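PDB 4R1D: Alpha/beta hydrolase from Pseudomonas aeruginosa PAO1, which probably hydrolyses membrane lipids as the type VI secretion lipase effector Tle4, which the partner protein Tli4 binds and restrains for self-protection. Local coordinates for residues Thr46-Val51 against Lys236-Asp241; Gly149-Arg154 against Ala547-Val552; Asp156-Arg161 against Tyr200-Trp205; Lys249-Thr254 against Ile553-Leu558. All coordinates share one frame; numbering follows the deposited sequence. Where two conformers were deposited one is given.

All four contacts lie on the same side of the chain's centre, around one end of the six-stranded parallel sheet of this alpha/beta hydrolase. Contacts 3, 1 and 4 use the neighbouring strands 201-206, 48-54 and 250-255. Contacts 2 and 4 share helix 542-556, their centres about 10 Å apart. Contacts 2 and 3 are as close and bind the same calcium, whereas the centres of contacts 1 and 2 are about 19 Å apart. Along the chain contact 3 is nested within both contact 1 and contact 2, contact 4 follows contact 1, and contact 2 crosses both 1 and 4. The C-terminal helix thus packs against elements from the first half of the chain, beside the metal site.

Contact 1 (Thr46-Val51 against Lys236-Asp241); sequences TAPLPV and KECGLD
Cys238 has its sulfur anti to its own carbonyl carbon (chi1 -58°), which carries SG out from the flank of the last turn of helix 215-238, toward the residues leading into strand 48-54. On the other side Thr46 is turned with CG2 roughly anti to the backbone N and OG1 beside it (chi1 -47°), and the root of the side chain faces the thiol: Thr46 CB lies 4.2 Å from Cys238 SG. Pro48, next but one along the chain, meets the same sulfur with the outer corner of its ring, Pro48 CG to Cys238 SG being 4.4 Å. One sulfur thus lies against both residues, without a hydrogen bond between the segments, and the touch is light. The closest pair of CA atoms, Thr46 CA and Cys238 CA, is 7.2 Å apart.

In the fold, helix 215-238 belongs to the beta-alpha-beta crossover that leaves strand 201-206, passes over strand 48-54 and returns, by way of helix 242-247, in strand 250-255. The contact falls where the helix stops above the strand it skips. Gly239, with a positive phi of 55°, turns the chain out of the helix, and Asp241 is the N-cap of the next one, its backbone N bonded in turn to the Gln244 side chain. Leu240 only approaches Pro48, with Leu240 CD1 4.9 Å from Pro48 CG. Tyr234 and Met248 touch both Pro48 and Leu240, and Thr46 is exposed at the surface.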
loop_
_atom_site.group_PDB
_atom_site.type_symbol
_atom_site.label_atom_id
_atom_site.label_comp_id
_atom_site.label_asym_id
_atom_site.label_seq_id
_atom_site.Cartn_x
_atom_site.Cartn_y
_atom_site.Cartn_z
ATOM N N THR A 46 32.866 19.276 -0.651
ATOM C CA THR A 46 31.466 19.006 -0.320
ATOM C C THR A 46 31.290 18.228 0.985
ATOM O O THR A 46 32.060 17.319 1.296
ATOM C CB THR A 46 30.754 18.241 -1.471
ATOM O OG1 THR A 46 31.043 18.873 -2.724
ATOM C CG2 THR A 46 29.241 18.211 -1.257
ATOM N N ALA A 47 30.273 18.610 1.750
ATOM C CA ALA A 47 29.869 17.873 2.937
ATOM C C ALA A 47 28.395 17.525 2.797
ATOM O O ALA A 47 27.532 18.207 3.359
ATOM C CB ALA A 47 30.107 18.698 4.183
ATOM N N PRO A 48 28.095 16.477 2.015
ATOM C CA PRO A 48 26.698 16.131 1.747
ATOM C C PRO A 48 26.000 15.621 2.992
ATOM O O PRO A 48 26.606 14.908 3.793
ATOM C CB PRO A 48 26.805 15.021 0.695
ATOM C CG PRO A 48 28.172 14.457 0.884
ATOM C CD PRO A 48 29.032 15.601 1.295
ATOM N N LEU A 49 24.732 15.998 3.149
ATOM C CA LEU A 49 23.924 15.565 4.279
ATOM C C LEU A 49 22.554 15.193 3.722
ATOM O O LEU A 49 21.681 16.051 3.584
ATOM C CB LEU A 49 23.797 16.698 5.310
ATOM C CG LEU A 49 23.199 16.346 6.673
ATOM C CD1 LEU A 49 23.812 15.072 7.174
ATOM C CD2 LEU A 49 23.408 17.474 7.697
ATOM N N PRO A 50 22.361 13.913 3.368
ATOM C CA PRO A 50 21.094 13.563 2.723
ATOM C C PRO A 50 19.896 13.661 3.660
ATOM O O PRO A 50 19.973 13.246 4.806
ATOM C CB PRO A 50 21.304 12.099 2.288
ATOM C CG PRO A 50 22.774 11.930 2.219
ATOM C CD PRO A 50 23.306 12.787 3.361
ATOM N N VAL A 51 18.808 14.217 3.141
ATOM C CA VAL A 51 17.524 14.231 3.825
ATOM C C VAL A 51 16.652 13.173 3.156
ATOM O O VAL A 51 16.368 13.279 1.973
ATOM C CB VAL A 51 16.869 15.611 3.721
ATOM C CG1 VAL A 51 15.463 15.595 4.315
ATOM C CG2 VAL A 51 17.749 16.653 4.442
ATOM N N LYS A 236 30.428 8.035 -5.519
ATOM C CA LYS A 236 30.884 8.251 -6.884
ATOM C C LYS A 236 31.045 9.728 -7.214
ATOM O O LYS A 236 32.039 10.135 -7.811
ATOM C CB LYS A 236 29.916 7.605 -7.876
ATOM C CG LYS A 236 30.238 7.931 -9.320
ATOM C CD LYS A 236 30.113 6.705 -10.209
ATOM C CE LYS A 236 30.881 6.908 -11.512
ATOM N NZ LYS A 236 31.246 5.615 -12.157
ATOM N N GLU A 237 30.060 10.529 -6.835
ATOM C CA GLU A 237 30.041 11.938 -7.203
ATOM C C GLU A 237 31.146 12.722 -6.502
ATOM O O GLU A 237 31.772 13.601 -7.096
ATOM C CB GLU A 237 28.676 12.554 -6.881
ATOM C CG GLU A 237 28.495 13.978 -7.395
ATOM C CD GLU A 237 28.473 14.052 -8.911
ATOM O OE1 GLU A 237 27.815 13.194 -9.541
ATOM O OE2 GLU A 237 29.116 14.967 -9.470
ATOM N N CYS A 238 31.384 12.392 -5.236
ATOM C CA CYS A 238 32.320 13.146 -4.416
ATOM C C CYS A 238 33.654 12.430 -4.245
ATOM O O CYS A 238 34.531 12.914 -3.534
ATOM C CB CYS A 238 31.708 13.437 -3.042
ATOM S SG CYS A 238 30.135 14.362 -3.084
ATOM N N GLY A 239 33.802 11.272 -4.883
ATOM C CA GLY A 239 35.030 10.503 -4.781
ATOM C C GLY A 239 35.398 10.190 -3.341
ATOM O O GLY A 239 36.515 10.457 -2.902
ATOM N N LEU A 240 34.452 9.614 -2.607
ATOM C CA LEU A 240 34.639 9.333 -1.192
ATOM C C LEU A 240 35.248 7.956 -0.968
ATOM O O LEU A 240 34.846 6.974 -1.597
ATOM C CB LEU A 240 33.294 9.426 -0.459
ATOM C CG LEU A 240 32.485 10.718 -0.623
ATOM C CD1 LEU A 240 31.108 10.591 0.039
ATOM C CD2 LEU A 240 33.247 11.925 -0.068
ATOM N N ASP A 241 36.215 7.876 -0.064
ATOM C CA ASP A 241 36.779 6.585 0.282
ATOM C C ASP A 241 35.839 5.931 1.291
ATOM O O ASP A 241 34.911 6.575 1.773
ATOM C CB ASP A 241 38.190 6.739 0.853
ATOM C CG ASP A 241 38.217 7.569 2.111
ATOM O OD1 ASP A 241 37.628 7.127 3.117
ATOM O OD2 ASP A 241 38.834 8.659 2.097
#

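Contact 2 (Gly149-Arg154 against Ala547-Val552); sequences GLMERR and AALYGV. With CA (calcium ion), chain C.
Leu549 reaches across from the C-terminal helix 542-556 to Met151 and Arg154 of helix 141-155. These are two helices of the alpha/beta hydrolase fold on one face of the parallel sheet, where Met151 also touches Val204 and Val552 touches Phe202. The short helical segments run in broadly similar directions at a crossing angle of -43°, with axes 11.0 Å apart, a wide spacing bridged by side chains.

The buried part carries more of the contact, Met151 giving up over twice the surface that Arg154 does. Leu549 CD2 lies 4.0 Å from Met151 CG, against the base of the methionine, and the two side chains meet at a slant. Further out the thioether meets the smaller neighbour, Met151 SD being 4.4 Å from Ala548 CB.

Toward solvent the contact thins to the aliphatic root of the partly exposed Arg154. Leu549 CD1 sits 4.0 Å from Arg154 CG, and the arginine crosses the leucine at about a right angle. A bend at chi2 (-90°) carries the rest of Arg154 outward from its helix and over Leu150, whose CD1 lies 3.7 Å above the guanidinium plane of Arg154. Glu152 points away from Leu549, and Glu152 OE2 binds the calcium ion at 2.4 Å.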
loop_
_atom_site.group_PDB
_atom_site.type_symbol
_atom_site.label_atom_id
_atom_site.label_comp_id
_atom_site.label_asym_id
_atom_site.label_seq_id
_atom_site.Cartn_x
_atom_site.Cartn_y
_atom_site.Cartn_z
ATOM N N GLY A 149 10.415 19.786 -2.584
ATOM C CA GLY A 149 11.054 20.826 -3.366
ATOM C C GLY A 149 11.341 22.049 -2.514
ATOM O O GLY A 149 12.328 22.754 -2.729
ATOM N N LEU A 150 10.471 22.306 -1.545
ATOM C CA LEU A 150 10.673 23.445 -0.629
ATOM C C LEU A 150 11.908 23.249 0.243
ATOM O O LEU A 150 12.730 24.159 0.405
ATOM C CB LEU A 150 9.442 23.632 0.261
ATOM C CG LEU A 150 9.599 24.712 1.337
ATOM C CD1 LEU A 150 9.785 26.069 0.675
ATOM C CD2 LEU A 150 8.387 24.741 2.257
ATOM N N MET A 151 12.020 22.070 0.848
ATOM C CA MET A 151 13.166 21.768 1.678
ATOM C C MET A 151 14.440 21.844 0.844
ATOM O O MET A 151 15.478 22.333 1.300
ATOM C CB MET A 151 13.016 20.383 2.315
ATOM C CG MET A 151 11.908 20.312 3.342
ATOM S SD MET A 151 11.957 18.775 4.305
ATOM C CE MET A 151 11.575 17.525 3.042
ATOM N N GLU A 152 14.362 21.356 -0.385
ATOM C CA GLU A 152 15.541 21.354 -1.249
ATOM C C GLU A 152 16.029 22.786 -1.480
ATOM O O GLU A 152 17.215 23.083 -1.310
ATOM C CB GLU A 152 15.221 20.680 -2.586
ATOM C CG GLU A 152 16.424 20.498 -3.504
ATOM C CD GLU A 152 17.203 19.224 -3.221
ATOM O OE1 GLU A 152 16.623 18.245 -2.721
ATOM O OE2 GLU A 152 18.411 19.190 -3.503
ATOM N N ARG A 153 15.118 23.674 -1.869
ATOM C CA ARG A 153 15.525 25.051 -2.157
ATOM C C ARG A 153 15.900 25.810 -0.894
ATOM O O ARG A 153 16.875 26.570 -0.880
ATOM C CB ARG A 153 14.476 25.822 -2.969
ATOM C CG ARG A 153 13.161 26.172 -2.304
ATOM C CD ARG A 153 12.298 27.001 -3.283
ATOM N NE ARG A 153 11.073 27.502 -2.671
ATOM C CZ ARG A 153 10.911 28.745 -2.227
ATOM N NH1 ARG A 153 11.892 29.634 -2.344
ATOM N NH2 ARG A 153 9.760 29.100 -1.673
ATOM N N ARG A 154 15.135 25.602 0.170
ATOM C CA ARG A 154 15.455 26.272 1.434
ATOM C C ARG A 154 16.825 25.834 1.948
ATOM O O ARG A 154 17.651 26.663 2.325
ATOM C CB ARG A 154 14.368 26.010 2.486
ATOM C CG ARG A 154 13.025 26.717 2.196
ATOM C CD ARG A 154 12.977 28.110 2.816
ATOM N NE ARG A 154 11.650 28.710 2.710
ATOM C CZ ARG A 154 11.309 29.617 1.802
ATOM N NH1 ARG A 154 12.206 30.049 0.920
ATOM N NH2 ARG A 154 10.070 30.103 1.781
ATOM N N ALA A 547 8.118 23.268 11.019
ATOM C CA ALA A 547 8.599 22.269 11.964
ATOM C C ALA A 547 9.613 21.289 11.359
ATOM O O ALA A 547 10.518 20.828 12.048
ATOM C CB ALA A 547 7.422 21.512 12.605
ATOM N N ALA A 548 9.443 20.960 10.082
ATOM C CA ALA A 548 10.396 20.094 9.391
ATOM C C ALA A 548 11.753 20.780 9.213
ATOM O O ALA A 548 12.796 20.221 9.552
ATOM C CB ALA A 548 9.845 19.662 8.043
ATOM N N LEU A 549 11.741 21.995 8.679
ATOM C CA LEU A 549 12.995 22.702 8.462
ATOM C C LEU A 549 13.691 23.012 9.786
ATOM O O LEU A 549 14.909 22.903 9.899
ATOM C CB LEU A 549 12.755 23.969 7.645
ATOM C CG LEU A 549 12.392 23.666 6.187
ATOM C CD1 LEU A 549 11.746 24.867 5.563
ATOM C CD2 LEU A 549 13.648 23.228 5.410
ATOM N N TYR A 550 12.907 23.394 10.790
ATOM C CA TYR A 550 13.441 23.616 12.128
ATOM C C TYR A 550 14.140 22.356 12.644
ATOM O O TYR A 550 15.264 22.418 13.138
ATOM C CB TYR A 550 12.308 24.012 13.086
ATOM C CG TYR A 550 12.727 24.100 14.522
ATOM C CD1 TYR A 550 13.226 25.287 15.047
ATOM C CD2 TYR A 550 12.607 23.003 15.372
ATOM C CE1 TYR A 550 13.607 25.379 16.383
ATOM C CE2 TYR A 550 12.991 23.087 16.713
ATOM C CZ TYR A 550 13.486 24.275 17.204
ATOM O OH TYR A 550 13.872 24.356 18.515
ATOM N N GLY A 551 13.477 21.207 12.528
ATOM C CA GLY A 551 14.082 19.958 12.943
ATOM C C GLY A 551 15.406 19.685 12.231
ATOM O O GLY A 551 16.399 19.299 12.849
ATOM N N VAL A 552 15.428 19.904 10.923
ATOM C CA VAL A 552 16.635 19.617 10.148
ATOM C C VAL A 552 17.806 20.479 10.612
ATOM O O VAL A 552 18.931 19.979 10.791
ATOM C CB VAL A 552 16.388 19.795 8.653
ATOM C CG1 VAL A 552 17.712 19.772 7.869
ATOM C CG2 VAL A 552 15.437 18.700 8.164
HETATM CA CA CA C . 20.464 20.219 -2.738
HETATM O O HOH W 1 20.675 20.032 -5.296
HETATM O O HOH W 2 23.030 20.764 -3.017
#

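Contact 3 (Asp156-Arg161 against Tyr200-Trp205); sequences DNIVSR and YQFDVW. With CA (calcium ion), chain C.
Phe202 and Asp156 bury the most surface here, and they meet through a calcium ion. The backbone carbonyl of Phe202 binds the metal, Phe202 O to calcium being 2.4 Å. Asp156 grips it with both carboxylate oxygens, OD1 at 2.5 Å and OD2 at 2.6 Å from the calcium. The shared ion draws Asp156 OD1 and Phe202 O to within 3.1 Å of each other although no hydrogen joins them. Beside the metal a water closes a second bridge: it donates to Asp156 OD1 over 2.6 Å and accepts from Phe202 N over 2.8 Å. Phe202 is therefore tied to the aspartate through both of its backbone polar atoms.

The Phe202 side chain carries the apolar half. With CG beside the backbone N (chi1 -59°) its ring stands off the sheet on the other side from the neighbouring Asp203 side chain, and Ile158 comes up to it obliquely, Ile158 CD1 lying 4.2 Å from Phe202 CE2. Val552 and Thr556 of helix 542-556 and Leu49 and Val51 of strand 48-54 also touch Phe202.

Asp203 OD1, two waters and Glu152 OE2 bring the coordination to seven oxygens. Tyr234 bonds to Asp203 OD2, a second-shell support for that ligand. Three carboxylates this close would be expected to repel one another, and the ion probably offsets much of that charge. The site thus cross-links the end of helix 141-155 and the turn after it to strand 201-206 at the sheet edge, consistent with a structural calcium.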
loop_
_atom_site.group_PDB
_atom_site.type_symbol
_atom_site.label_atom_id
_atom_site.label_comp_id
_atom_site.label_asym_id
_atom_site.label_seq_id
_atom_site.Cartn_x
_atom_site.Cartn_y
_atom_site.Cartn_z
ATOM N N ASP A 156 19.292 24.586 0.348
ATOM C CA ASP A 156 20.329 24.946 -0.617
ATOM C C ASP A 156 20.596 26.451 -0.591
ATOM O O ASP A 156 21.490 26.946 -1.279
ATOM C CB ASP A 156 19.911 24.543 -2.039
ATOM C CG ASP A 156 20.062 23.057 -2.300
ATOM O OD1 ASP A 156 20.641 22.363 -1.434
ATOM O OD2 ASP A 156 19.607 22.575 -3.377
ATOM N N ASN A 157 19.817 27.176 0.204
ATOM C CA ASN A 157 19.907 28.628 0.248
ATOM C C ASN A 157 19.786 29.191 1.662
ATOM O O ASN A 157 18.864 29.947 1.942
ATOM C CB ASN A 157 18.831 29.238 -0.652
ATOM C CG ASN A 157 19.098 28.976 -2.127
ATOM O OD1 ASN A 157 19.914 29.662 -2.750
ATOM N ND2 ASN A 157 18.431 27.966 -2.688
ATOM N N ILE A 158 20.719 28.826 2.539
ATOM C CA ILE A 158 20.667 29.288 3.930
ATOM C C ILE A 158 21.474 30.565 4.115
ATOM O O ILE A 158 20.966 31.573 4.617
ATOM C CB ILE A 158 21.176 28.213 4.920
ATOM C CG1 ILE A 158 20.516 26.867 4.626
ATOM C CG2 ILE A 158 20.904 28.641 6.367
ATOM C CD1 ILE A 158 20.866 25.750 5.623
ATOM N N VAL A 159 22.733 30.511 3.700
ATOM C CA VAL A 159 23.614 31.661 3.777
ATOM C C VAL A 159 24.194 31.910 2.400
ATOM O O VAL A 159 24.667 30.983 1.749
ATOM C CB VAL A 159 24.776 31.423 4.759
ATOM C CG1 VAL A 159 25.799 32.558 4.659
ATOM C CG2 VAL A 159 24.247 31.293 6.180
ATOM N N SER A 160 24.162 33.160 1.957
ATOM C CA SER A 160 24.895 33.546 0.754
ATOM C C SER A 160 25.573 34.889 0.992
ATOM O O SER A 160 24.966 35.799 1.552
ATOM C CB SER A 160 23.949 33.633 -0.453
ATOM O OG SER A 160 24.648 34.094 -1.593
ATOM N N ARG A 161 26.832 35.002 0.590
ATOM C CA ARG A 161 27.556 36.266 0.703
ATOM C C ARG A 161 27.483 36.832 2.120
ATOM O O ARG A 161 27.308 38.041 2.315
ATOM C CB ARG A 161 27.018 37.263 -0.320
ATOM C CG ARG A 161 27.162 36.744 -1.737
ATOM C CD ARG A 161 26.627 37.709 -2.773
ATOM N NE ARG A 161 26.966 37.255 -4.119
ATOM C CZ ARG A 161 28.137 37.481 -4.706
ATOM N NH1 ARG A 161 29.082 38.160 -4.066
ATOM N NH2 ARG A 161 28.361 37.031 -5.933
ATOM N N TYR A 200 26.865 22.512 5.035
ATOM C CA TYR A 200 26.487 21.217 4.465
ATOM C C TYR A 200 25.659 21.353 3.195
ATOM O O TYR A 200 24.953 22.338 3.020
ATOM C CB TYR A 200 25.700 20.397 5.483
ATOM C CG TYR A 200 26.494 20.048 6.706
ATOM C CD1 TYR A 200 27.232 18.873 6.771
ATOM C CD2 TYR A 200 26.522 20.905 7.797
ATOM C CE1 TYR A 200 27.968 18.554 7.899
ATOM C CE2 TYR A 200 27.250 20.596 8.921
ATOM C CZ TYR A 200 27.972 19.425 8.967
ATOM O OH TYR A 200 28.694 19.130 10.097
ATOM N N GLN A 201 25.760 20.369 2.304
ATOM C CA GLN A 201 24.904 20.331 1.121
ATOM C C GLN A 201 23.782 19.321 1.333
ATOM O O GLN A 201 24.019 18.107 1.377
ATOM C CB GLN A 201 25.705 19.978 -0.138
ATOM C CG GLN A 201 26.765 21.010 -0.523
ATOM C CD GLN A 201 28.010 20.940 0.350
ATOM O OE1 GLN A 201 28.253 19.939 1.019
ATOM N NE2 GLN A 201 28.801 22.006 0.347
ATOM N N PHE A 202 22.561 19.820 1.483
ATOM C CA PHE A 202 21.425 18.946 1.724
ATOM C C PHE A 202 20.825 18.577 0.382
ATOM O O PHE A 202 20.725 19.418 -0.499
ATOM C CB PHE A 202 20.372 19.653 2.569
ATOM C CG PHE A 202 20.871 20.103 3.914
ATOM C CD1 PHE A 202 20.691 19.306 5.037
ATOM C CD2 PHE A 202 21.524 21.320 4.059
ATOM C CE1 PHE A 202 21.146 19.720 6.279
ATOM C CE2 PHE A 202 21.987 21.738 5.303
ATOM C CZ PHE A 202 21.791 20.940 6.410
ATOM N N ASP A 203 20.443 17.317 0.232
ATOM C CA ASP A 203 19.700 16.847 -0.938
ATOM C C ASP A 203 18.557 15.968 -0.434
ATOM O O ASP A 203 18.776 15.107 0.420
ATOM C CB ASP A 203 20.581 15.966 -1.822
ATOM C CG ASP A 203 21.610 16.750 -2.621
ATOM O OD1 ASP A 203 21.380 17.935 -2.933
ATOM O OD2 ASP A 203 22.650 16.150 -2.969
ATOM N N VAL A 204 17.357 16.168 -0.967
ATOM C CA VAL A 204 16.202 15.378 -0.525
ATOM C C VAL A 204 16.005 14.157 -1.419
ATOM O O VAL A 204 15.815 14.298 -2.627
ATOM C CB VAL A 204 14.911 16.206 -0.561
ATOM C CG1 VAL A 204 13.723 15.366 -0.075
ATOM C CG2 VAL A 204 15.061 17.488 0.301
ATOM N N TRP A 205 16.030 12.972 -0.811
ATOM C CA TRP A 205 15.810 11.715 -1.516
ATOM C C TRP A 205 14.501 11.132 -1.011
ATOM O O TRP A 205 14.150 11.319 0.146
ATOM C CB TRP A 205 16.949 10.735 -1.229
ATOM C CG TRP A 205 18.253 11.191 -1.797
ATOM C CD1 TRP A 205 19.063 12.170 -1.299
ATOM C CD2 TRP A 205 18.903 10.686 -2.973
ATOM N NE1 TRP A 205 20.184 12.301 -2.090
ATOM C CE2 TRP A 205 20.104 11.409 -3.129
ATOM C CE3 TRP A 205 18.583 9.695 -3.911
ATOM C CZ2 TRP A 205 20.993 11.168 -4.178
ATOM C CZ3 TRP A 205 19.464 9.457 -4.956
ATOM C CH2 TRP A 205 20.653 10.198 -5.085
HETATM CA CA CA C . 20.464 20.219 -2.738
HETATM O O HOH W 3 22.308 22.461 0.545
HETATM O O HOH W 1 20.675 20.032 -5.296
HETATM O O HOH W 2 23.030 20.764 -3.017
#

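Contact 4 (Lys249-Thr254 against Ile553-Leu558); sequences KVILVT and IKITQL
Ile251 of strand 250-255 and Ile555 of helix 542-556 make the apolar core of this contact, their side chains lying alongside one another and pointing opposite ways. Each isoleucine uses more than one branch. Ile251 CG1 lies 3.8 Å from Ile555 CG2, and the other branch of Ile251 meets the far end of its partner, CG2 to Ile555 CD1 at 4.0 Å. Both residues hold CG2 anti to the backbone N (chi1 -62° and -68°), and this pose leaves the CG2 methyl of each facing the longer CG1 branch of the other.

The second kind of contact sets a methyl against a hydroxyl. Ile251 CD1 comes to 3.6 Å from Thr556 OG1, the two side chains crossing at about a right angle. The hydroxyl has its hydrogen bond within the helix, to the carbonyl of Val552 one turn earlier, which satisfies a buried polar atom and leaves the methyl in ordinary van der Waals contact.

No hydrogen bond crosses between the segments; the strand's own backbone bonds go to its sheet neighbours, Ile251 N to Pro50 O among them. This is the layered packing of the alpha/beta hydrolase fold: the C-terminal helix lies against a central strand which, judged by its place in the strand order, probably corresponds to the one leading into the family's nucleophile elbow.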
loop_
_atom_site.group_PDB
_atom_site.type_symbol
_atom_site.label_atom_id
_atom_site.label_comp_id
_atom_site.label_asym_id
_atom_site.label_seq_id
_atom_site.Cartn_x
_atom_site.Cartn_y
_atom_site.Cartn_z
ATOM N N LYS A 249 26.118 10.640 7.575
ATOM C CA LYS A 249 24.860 10.492 8.316
ATOM C C LYS A 249 23.709 11.046 7.474
ATOM O O LYS A 249 23.926 11.833 6.564
ATOM C CB LYS A 249 24.917 11.261 9.640
ATOM C CG LYS A 249 25.975 10.773 10.638
ATOM C CD LYS A 249 25.604 9.440 11.242
ATOM C CE LYS A 249 26.624 8.988 12.288
ATOM N NZ LYS A 249 26.412 9.652 13.600
ATOM N N VAL A 250 22.480 10.651 7.783
ATOM C CA VAL A 250 21.323 11.200 7.071
ATOM C C VAL A 250 20.280 11.672 8.086
ATOM O O VAL A 250 20.326 11.302 9.256
ATOM C CB VAL A 250 20.656 10.156 6.142
ATOM C CG1 VAL A 250 21.665 9.593 5.138
ATOM C CG2 VAL A 250 20.046 9.034 6.970
ATOM N N ILE A 251 19.340 12.489 7.639
ATOM C CA ILE A 251 18.241 12.935 8.497
ATOM C C ILE A 251 16.945 12.435 7.889
ATOM O O ILE A 251 16.709 12.630 6.704
ATOM C CB ILE A 251 18.198 14.466 8.577
ATOM C CG1 ILE A 251 19.491 14.993 9.196
ATOM C CG2 ILE A 251 16.976 14.940 9.373
ATOM C CD1 ILE A 251 19.683 16.490 9.009
ATOM N N LEU A 252 16.108 11.783 8.688
ATOM C CA LEU A 252 14.814 11.301 8.192
ATOM C C LEU A 252 13.748 12.378 8.373
ATOM O O LEU A 252 13.719 13.056 9.400
ATOM C CB LEU A 252 14.370 10.037 8.952
ATOM C CG LEU A 252 15.329 8.848 8.959
ATOM C CD1 LEU A 252 14.690 7.624 9.610
ATOM C CD2 LEU A 252 15.769 8.513 7.532
ATOM N N VAL A 253 12.888 12.540 7.374
ATOM C CA VAL A 253 11.715 13.411 7.492
ATOM C C VAL A 253 10.542 12.551 7.054
ATOM O O VAL A 253 10.512 12.052 5.919
ATOM C CB VAL A 253 11.843 14.671 6.611
ATOM C CG1 VAL A 253 10.569 15.484 6.664
ATOM C CG2 VAL A 253 13.057 15.508 7.052
ATOM N N THR A 254 9.603 12.316 7.965
ATOM C CA THR A 254 8.551 11.345 7.704
ATOM C C THR A 254 7.168 11.965 7.701
ATOM O O THR A 254 6.905 12.950 8.393
ATOM C CB THR A 254 8.563 10.197 8.743
ATOM O OG1 THR A 254 7.982 10.647 9.970
ATOM C CG2 THR A 254 9.993 9.727 9.006
ATOM N N ILE A 553 17.539 21.766 10.816
ATOM C CA ILE A 553 18.573 22.671 11.307
ATOM C C ILE A 553 19.108 22.251 12.682
ATOM O O ILE A 553 20.327 22.186 12.896
ATOM C CB ILE A 553 18.095 24.123 11.369
ATOM C CG1 ILE A 553 17.794 24.648 9.957
ATOM C CG2 ILE A 553 19.160 24.987 12.083
ATOM C CD1 ILE A 553 18.996 24.550 8.987
ATOM N N LYS A 554 18.208 21.960 13.614
ATOM C CA LYS A 554 18.632 21.525 14.936
ATOM C C LYS A 554 19.432 20.215 14.908
ATOM O O LYS A 554 20.504 20.121 15.513
ATOM C CB LYS A 554 17.441 21.433 15.886
ATOM C CG LYS A 554 16.838 22.803 16.260
ATOM C CD LYS A 554 17.846 23.677 17.020
ATOM C CE LYS A 554 17.221 25.002 17.468
ATOM N NZ LYS A 554 18.076 25.744 18.468
ATOM N N ILE A 555 18.929 19.215 14.182
ATOM C CA ILE A 555 19.606 17.926 14.098
ATOM C C ILE A 555 21.009 18.068 13.503
ATOM O O ILE A 555 21.948 17.405 13.935
ATOM C CB ILE A 555 18.775 16.914 13.271
ATOM C CG1 ILE A 555 17.493 16.568 14.039
ATOM C CG2 ILE A 555 19.627 15.647 12.939
ATOM C CD1 ILE A 555 16.343 15.986 13.187
ATOM N N THR A 556 21.129 18.926 12.501
ATOM C CA THR A 556 22.395 19.195 11.815
ATOM C C THR A 556 23.518 19.680 12.751
ATOM O O THR A 556 24.705 19.447 12.491
ATOM C CB THR A 556 22.158 20.214 10.670
ATOM O OG1 THR A 556 21.268 19.636 9.703
ATOM C CG2 THR A 556 23.449 20.593 9.981
ATOM N N GLN A 557 23.149 20.338 13.841
ATOM C CA GLN A 557 24.146 20.806 14.805
ATOM C C GLN A 557 24.972 19.637 15.358
ATOM O O GLN A 557 26.098 19.818 15.829
ATOM C CB GLN A 557 23.480 21.601 15.928
ATOM C CG GLN A 557 22.571 22.735 15.439
ATOM C CD GLN A 557 23.231 23.623 14.385
ATOM O OE1 GLN A 557 22.680 23.844 13.296
ATOM N NE2 GLN A 557 24.403 24.152 14.710
ATOM N N LEU A 558 24.410 18.432 15.272
ATOM C CA LEU A 558 25.080 17.217 15.742
ATOM C C LEU A 558 26.049 16.610 14.726
ATOM O O LEU A 558 26.826 15.719 15.063
ATOM C CB LEU A 558 24.042 16.167 16.148
ATOM C CG LEU A 558 23.130 16.633 17.281
ATOM C CD1 LEU A 558 22.020 15.625 17.522
ATOM C CD2 LEU A 558 23.943 16.862 18.555
#